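Local coordinates for protein peptide synthetase, module 7 (Actinoplanes teichomyceticus, PDB 4TX3) that probably serves as a condensation-like domain in the last module of the nonribosomal peptide synthetase that builds the peptide backbone of a glycopeptide antibiotic, at residues Arg189-Glu194 / Phe342-Glu347; Pro18-Gln23 / Leu178-Tyr183. All coordinates share one frame; numbering follows the deposited sequence.

Interaction 1 of 2, residues Arg189-Glu194 / Phe342-Glu347; sequences RLLDGE and FEKIPE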
loop_
_atom_site.group_PDB
_atom_site.type_symbol
_atom_site.label_atom_id
_atom_site.label_comp_id
_atom_site.label_asym_id
_atom_site.label_seq_id
_atom_site.Cartn_x
_atom_site.Cartn_y
_atom_site.Cartn_z
ATOM N N ARG B 189 15.760 0.535 25.785
ATOM C CA ARG B 189 15.240 -0.357 26.825
ATOM C C ARG B 189 15.556 -1.809 26.509
ATOM O O ARG B 189 15.830 -2.610 27.401
ATOM C CB ARG B 189 13.732 -0.186 26.991
ATOM C CG ARG B 189 13.347 1.065 27.734
ATOM C CD ARG B 189 11.851 1.271 27.722
ATOM N NE ARG B 189 11.476 2.476 28.456
ATOM C CZ ARG B 189 10.221 2.864 28.650
ATOM N NH1 ARG B 189 9.223 2.132 28.167
ATOM N NH2 ARG B 189 9.971 3.974 29.332
ATOM N N LEU B 190 15.498 -2.142 25.228
ATOM C CA LEU B 190 15.831 -3.472 24.763
ATOM C C LEU B 190 17.322 -3.747 25.000
ATOM O O LEU B 190 17.680 -4.760 25.589
ATOM C CB LEU B 190 15.458 -3.593 23.293
ATOM C CG LEU B 190 15.497 -4.909 22.542
ATOM C CD1 LEU B 190 14.363 -4.902 21.511
ATOM C CD2 LEU B 190 16.835 -5.025 21.860
ATOM N N LEU B 191 18.188 -2.831 24.575
ATOM C CA LEU B 191 19.618 -2.990 24.798
ATOM C C LEU B 191 19.993 -2.972 26.289
ATOM O O LEU B 191 21.024 -3.497 26.663
ATOM C CB LEU B 191 20.415 -1.907 24.054
ATOM C CG LEU B 191 20.359 -1.885 22.517
ATOM C CD1 LEU B 191 21.401 -0.926 21.891
ATOM C CD2 LEU B 191 20.490 -3.280 21.942
ATOM N N ASP B 192 19.164 -2.371 27.136
ATOM C CA ASP B 192 19.428 -2.366 28.570
ATOM C C ASP B 192 19.359 -3.778 29.158
ATOM O O ASP B 192 19.879 -4.036 30.245
ATOM C CB ASP B 192 18.439 -1.458 29.309
ATOM C CG ASP B 192 18.860 0.003 29.308
ATOM O OD1 ASP B 192 20.082 0.277 29.242
ATOM O OD2 ASP B 192 17.961 0.878 29.379
ATOM N N GLY B 193 18.719 -4.688 28.433
ATOM C CA GLY B 193 18.647 -6.080 28.837
ATOM C C GLY B 193 19.964 -6.836 29.031
ATOM O O GLY B 193 19.951 -7.923 29.618
ATOM N N GLU B 194 21.085 -6.294 28.540
ATOM C CA GLU B 194 22.399 -6.937 28.693
ATOM C C GLU B 194 22.657 -7.200 30.161
ATOM O O GLU B 194 23.318 -8.168 30.529
ATOM C CB GLU B 194 23.537 -6.077 28.126
ATOM C CG GLU B 194 23.582 -5.990 26.620
ATOM C CD GLU B 194 24.561 -4.924 26.123
ATOM O OE1 GLU B 194 25.596 -4.712 26.804
ATOM O OE2 GLU B 194 24.281 -4.294 25.064
ATOM N N PHE B 342 22.301 -3.864 13.712
ATOM C CA PHE B 342 23.529 -4.179 13.006
ATOM C C PHE B 342 24.726 -3.341 13.470
ATOM O O PHE B 342 25.848 -3.834 13.534
ATOM C CB PHE B 342 23.329 -3.980 11.509
ATOM C CG PHE B 342 24.607 -3.929 10.745
ATOM C CD1 PHE B 342 25.281 -5.104 10.428
ATOM C CD2 PHE B 342 25.158 -2.709 10.365
ATOM C CE1 PHE B 342 26.470 -5.071 9.739
ATOM C CE2 PHE B 342 26.337 -2.675 9.672
ATOM C CZ PHE B 342 27.000 -3.861 9.355
ATOM N N GLU B 343 24.473 -2.071 13.773
ATOM C CA GLU B 343 25.528 -1.098 14.043
ATOM C C GLU B 343 26.211 -1.377 15.384
ATOM O O GLU B 343 27.260 -0.820 15.706
ATOM C CB GLU B 343 24.952 0.320 14.016
ATOM C CG GLU B 343 24.445 0.777 12.638
ATOM C CD GLU B 343 23.083 0.184 12.230
ATOM O OE1 GLU B 343 22.407 -0.442 13.076
ATOM O OE2 GLU B 343 22.679 0.346 11.052
ATOM N N LYS B 344 25.599 -2.265 16.152
ATOM C CA LYS B 344 26.086 -2.639 17.463
ATOM C C LYS B 344 27.079 -3.793 17.334
ATOM O O LYS B 344 27.882 -4.057 18.236
ATOM C CB LYS B 344 24.898 -3.025 18.346
ATOM C CG LYS B 344 25.182 -3.032 19.803
ATOM C CD LYS B 344 25.357 -1.629 20.338
ATOM C CE LYS B 344 25.437 -1.666 21.873
ATOM N NZ LYS B 344 25.732 -3.038 22.409
ATOM N N ILE B 345 27.016 -4.469 16.190
ATOM C CA ILE B 345 27.778 -5.687 15.955
ATOM C C ILE B 345 29.293 -5.489 15.797
ATOM O O ILE B 345 30.049 -6.329 16.276
ATOM C CB ILE B 345 27.232 -6.420 14.734
ATOM C CG1 ILE B 345 25.930 -7.131 15.110
ATOM C CG2 ILE B 345 28.250 -7.420 14.192
ATOM C CD1 ILE B 345 25.198 -7.705 13.936
ATOM N N PRO B 346 29.750 -4.396 15.140
ATOM C CA PRO B 346 31.211 -4.177 15.163
ATOM C C PRO B 346 31.842 -4.215 16.568
ATOM O O PRO B 346 32.853 -4.885 16.711
ATOM C CB PRO B 346 31.359 -2.794 14.522
ATOM C CG PRO B 346 30.242 -2.783 13.496
ATOM C CD PRO B 346 29.083 -3.496 14.174
ATOM N N GLU B 347 31.256 -3.542 17.557
ATOM C CA GLU B 347 31.651 -3.686 18.969
ATOM C C GLU B 347 31.714 -5.120 19.460
ATOM O O GLU B 347 32.727 -5.553 19.990
ATOM C CB GLU B 347 30.676 -2.962 19.891
ATOM C CG GLU B 347 30.700 -1.476 19.830
ATOM C CD GLU B 347 29.380 -0.898 20.298
ATOM O OE1 GLU B 347 28.779 -1.490 21.227
ATOM O OE2 GLU B 347 28.935 0.126 19.716
#
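Lys344 reaches across to Glu194 and joins it in a salt bridge, with Lys344 NZ 3.3 Å from Glu194 OE2; as a hydrogen bond this is weak. The two side chains approach from opposite directions. On the far side of the ammonium lies Glu347, whose OE1 is a long 3.6 Å from Lys344 NZ. The three side chains form a salt-bridge network, in which the lysine probably offsets the like charges of the two carboxylates, and neither grips it tightly. CG of Lys344 leaves anti to the backbone N (chi1 -162°), and bends at chi2 and chi4 swing NZ between its partners. Its aliphatic part slides past Leu191, Lys344 CE coming 4.1 Å from Leu191 CD1. Backbone groups in segment 189-194 are also engaged: Gly193 N donates to Leu190 O at 3.0 Å, Glu194 N gives a weak bond to Leu191 O, and the carbonyls of Gly193 and Glu194 accept from Ser199 and Asn202. This surface bridge joins the 3-10 turn at 193-194, after helix 180-191, to the segment leading into helix 345-348. Helix 200-211 lies beside it, Ile201 touching Leu191 and Glu194, while Phe342 packs on Pro307 and Pro309 of strand 306-313.

Interaction 2 of 2, residues Pro18-Gln23 / Leu178-Tyr183; sequences PLTARQ and LQFADY
Thr20 and Gln23 meet Phe180 with their side chains, and Thr20 also reaches Tyr183. In Thr20 the two branches do different jobs. A chi1 of 64° sets Thr20 OG1 between the backbone N and the carbonyl carbon, where it accepts from Gln23 N at 3.1 Å, and leaves Thr20 CG2 to point at the aromatic pair: it lies 3.6 Å from Phe180 CZ and 4.0 Å from Tyr183 CD2, oblique to both rings. Gln23 answers the capping bond. Its chain runs out extended beyond CG and brings Gln23 OE1 back to Thr20 N at 2.8 Å, in the carbonyl plane and on a lone pair, with a nearly straight N-H...O angle of 163°. The reciprocal bonds make a capping box at the start of helix 21-28, and they hold the amide at the Phe180 ring. There Gln23 OE1 sits at the ring edge, in its plane, and Gln23 NE2 is 3.2 Å from Phe180 CE2, a snug approach with amide and ring planes 72° apart. NE2 has weak hydrogen bonds to Ile144 O and Gln83 OE1. Replacing Gln23 by an alanine would probably leave Thr20 N without its side-chain acceptor and open a gap beside the Phe180 ring. Phe180 and Tyr183 each meet Phe304 edge-to-face. At the start of the same helix, Gln179 occupies the N-cap position, and Gln179 backbone N donates to Asp182 OD2 at 2.9 Å, on the anti side and somewhat out of the carboxylate plane. The contact therefore joins the first turns of two helices, 21-28 and 180-191, in a buried position. Farther along helix 180-191, Ala184 and Glu187 also touch Thr20, while Arg22 lies against Arg306 and Pro307 of strand 306-313.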
loop_
_atom_site.group_PDB
_atom_site.type_symbol
_atom_site.label_atom_id
_atom_site.label_comp_id
_atom_site.label_asym_id
_atom_site.label_seq_id
_atom_site.Cartn_x
_atom_site.Cartn_y
_atom_site.Cartn_z
ATOM N N PRO B 18 17.584 9.534 23.622
ATOM C CA PRO B 18 18.757 8.909 23.011
ATOM C C PRO B 18 18.623 8.755 21.500
ATOM O O PRO B 18 17.517 8.659 20.980
ATOM C CB PRO B 18 18.802 7.537 23.680
ATOM C CG PRO B 18 17.383 7.230 23.943
ATOM C CD PRO B 18 16.730 8.545 24.301
ATOM N N LEU B 19 19.762 8.724 20.821
ATOM C CA LEU B 19 19.827 8.268 19.442
ATOM C C LEU B 19 19.631 6.751 19.360
ATOM O O LEU B 19 19.954 6.032 20.312
ATOM C CB LEU B 19 21.176 8.644 18.830
ATOM C CG LEU B 19 21.458 10.076 18.375
ATOM C CD1 LEU B 19 21.489 11.078 19.507
ATOM C CD2 LEU B 19 22.773 10.107 17.568
ATOM N N THR B 20 19.138 6.245 18.230
ATOM C CA THR B 20 19.240 4.805 17.994
ATOM C C THR B 20 20.681 4.481 17.642
ATOM O O THR B 20 21.473 5.383 17.365
ATOM C CB THR B 20 18.347 4.296 16.855
ATOM O OG1 THR B 20 18.781 4.879 15.616
ATOM C CG2 THR B 20 16.866 4.596 17.115
ATOM N N ALA B 21 21.009 3.193 17.639
ATOM C CA ALA B 21 22.340 2.744 17.248
ATOM C C ALA B 21 22.653 3.148 15.808
ATOM O O ALA B 21 23.767 3.560 15.513
ATOM C CB ALA B 21 22.471 1.226 17.430
ATOM N N ARG B 22 21.662 3.051 14.922
ATOM C CA ARG B 22 21.848 3.453 13.529
ATOM C C ARG B 22 22.150 4.951 13.419
ATOM O O ARG B 22 23.039 5.347 12.666
ATOM C CB ARG B 22 20.618 3.089 12.691
ATOM C CG ARG B 22 20.794 3.264 11.170
ATOM C CD ARG B 22 20.065 2.182 10.381
ATOM N NE ARG B 22 20.169 0.910 11.087
ATOM C CZ ARG B 22 19.142 0.279 11.648
ATOM N NH1 ARG B 22 17.913 0.774 11.541
ATOM N NH2 ARG B 22 19.344 -0.855 12.305
ATOM N N GLN B 23 21.432 5.777 14.181
ATOM C CA GLN B 23 21.660 7.229 14.177
ATOM C C GLN B 23 23.059 7.618 14.694
ATOM O O GLN B 23 23.746 8.469 14.107
ATOM C CB GLN B 23 20.606 7.939 15.029
ATOM C CG GLN B 23 19.188 7.914 14.483
ATOM C CD GLN B 23 18.208 8.611 15.424
ATOM O OE1 GLN B 23 18.160 8.310 16.616
ATOM N NE2 GLN B 23 17.438 9.558 14.891
ATOM N N LEU B 178 2.971 6.804 17.435
ATOM C CA LEU B 178 4.374 6.848 17.832
ATOM C C LEU B 178 5.159 7.917 17.096
ATOM O O LEU B 178 5.029 8.056 15.881
ATOM C CB LEU B 178 5.039 5.494 17.572
ATOM C CG LEU B 178 4.400 4.309 18.285
ATOM C CD1 LEU B 178 5.238 3.088 18.010
ATOM C CD2 LEU B 178 4.310 4.589 19.780
ATOM N N GLN B 179 5.973 8.663 17.836
ATOM C CA GLN B 179 7.053 9.475 17.262
ATOM C C GLN B 179 8.386 8.715 17.320
ATOM O O GLN B 179 8.517 7.763 18.092
ATOM C CB GLN B 179 7.172 10.803 18.003
ATOM C CG GLN B 179 5.949 11.669 17.859
ATOM C CD GLN B 179 5.770 12.198 16.450
ATOM O OE1 GLN B 179 6.729 12.277 15.657
ATOM N NE2 GLN B 179 4.534 12.571 16.126
ATOM N N PHE B 180 9.377 9.129 16.531
ATOM C CA PHE B 180 10.627 8.365 16.471
ATOM C C PHE B 180 11.318 8.231 17.829
ATOM O O PHE B 180 11.962 7.228 18.087
ATOM C CB PHE B 180 11.617 8.965 15.468
ATOM C CG PHE B 180 12.772 8.045 15.169
ATOM C CD1 PHE B 180 12.571 6.880 14.438
ATOM C CD2 PHE B 180 14.037 8.308 15.660
ATOM C CE1 PHE B 180 13.622 6.000 14.188
ATOM C CE2 PHE B 180 15.096 7.438 15.409
ATOM C CZ PHE B 180 14.891 6.286 14.668
ATOM N N ALA B 181 11.180 9.237 18.690
ATOM C CA ALA B 181 11.771 9.199 20.030
ATOM C C ALA B 181 11.250 8.009 20.845
ATOM O O ALA B 181 11.974 7.461 21.692
ATOM C CB ALA B 181 11.490 10.508 20.775
ATOM N N ASP B 182 9.992 7.627 20.597
ATOM C CA ASP B 182 9.390 6.469 21.257
ATOM C C ASP B 182 10.065 5.156 20.797
ATOM O O ASP B 182 10.279 4.246 21.594
ATOM C CB ASP B 182 7.882 6.422 20.985
ATOM C CG ASP B 182 7.152 7.712 21.415
ATOM O OD1 ASP B 182 7.414 8.232 22.523
ATOM O OD2 ASP B 182 6.308 8.209 20.635
ATOM N N TYR B 183 10.389 5.065 19.509
ATOM C CA TYR B 183 11.154 3.940 18.971
ATOM C C TYR B 183 12.570 3.899 19.566
ATOM O O TYR B 183 13.040 2.840 19.990
ATOM C CB TYR B 183 11.225 4.018 17.437
ATOM C CG TYR B 183 11.950 2.860 16.807
ATOM C CD1 TYR B 183 11.347 1.608 16.704
ATOM C CD2 TYR B 183 13.249 3.007 16.326
ATOM C CE1 TYR B 183 12.029 0.522 16.132
ATOM C CE2 TYR B 183 13.941 1.934 15.762
ATOM C CZ TYR B 183 13.326 0.696 15.660
ATOM O OH TYR B 183 14.016 -0.371 15.100
#

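From the N terminus, interaction 2 comes first: 18-23 meets 178-183, closing a loop of 154 residues that contains strands 40-49, 123-129 and 134-142 of the five-stranded sheet. Helix 180-191 then carries the chain to interaction 1, where 189-194 meets 342-347 and closes a second loop, of 147 residues, including strands 235-242 and 306-313. The loops follow in series and neither nest nor cross. Helix 180-191 serves both, and the contact centres lie about 14 Å apart. A salt bridge from Arg22 NE to Glu343 OE2, at 2.6 Å, links them directly. Together they connect the start of helix 21-28, helix 180-191 and segment 342-347, probably where the two lobes of the condensation-domain fold meet.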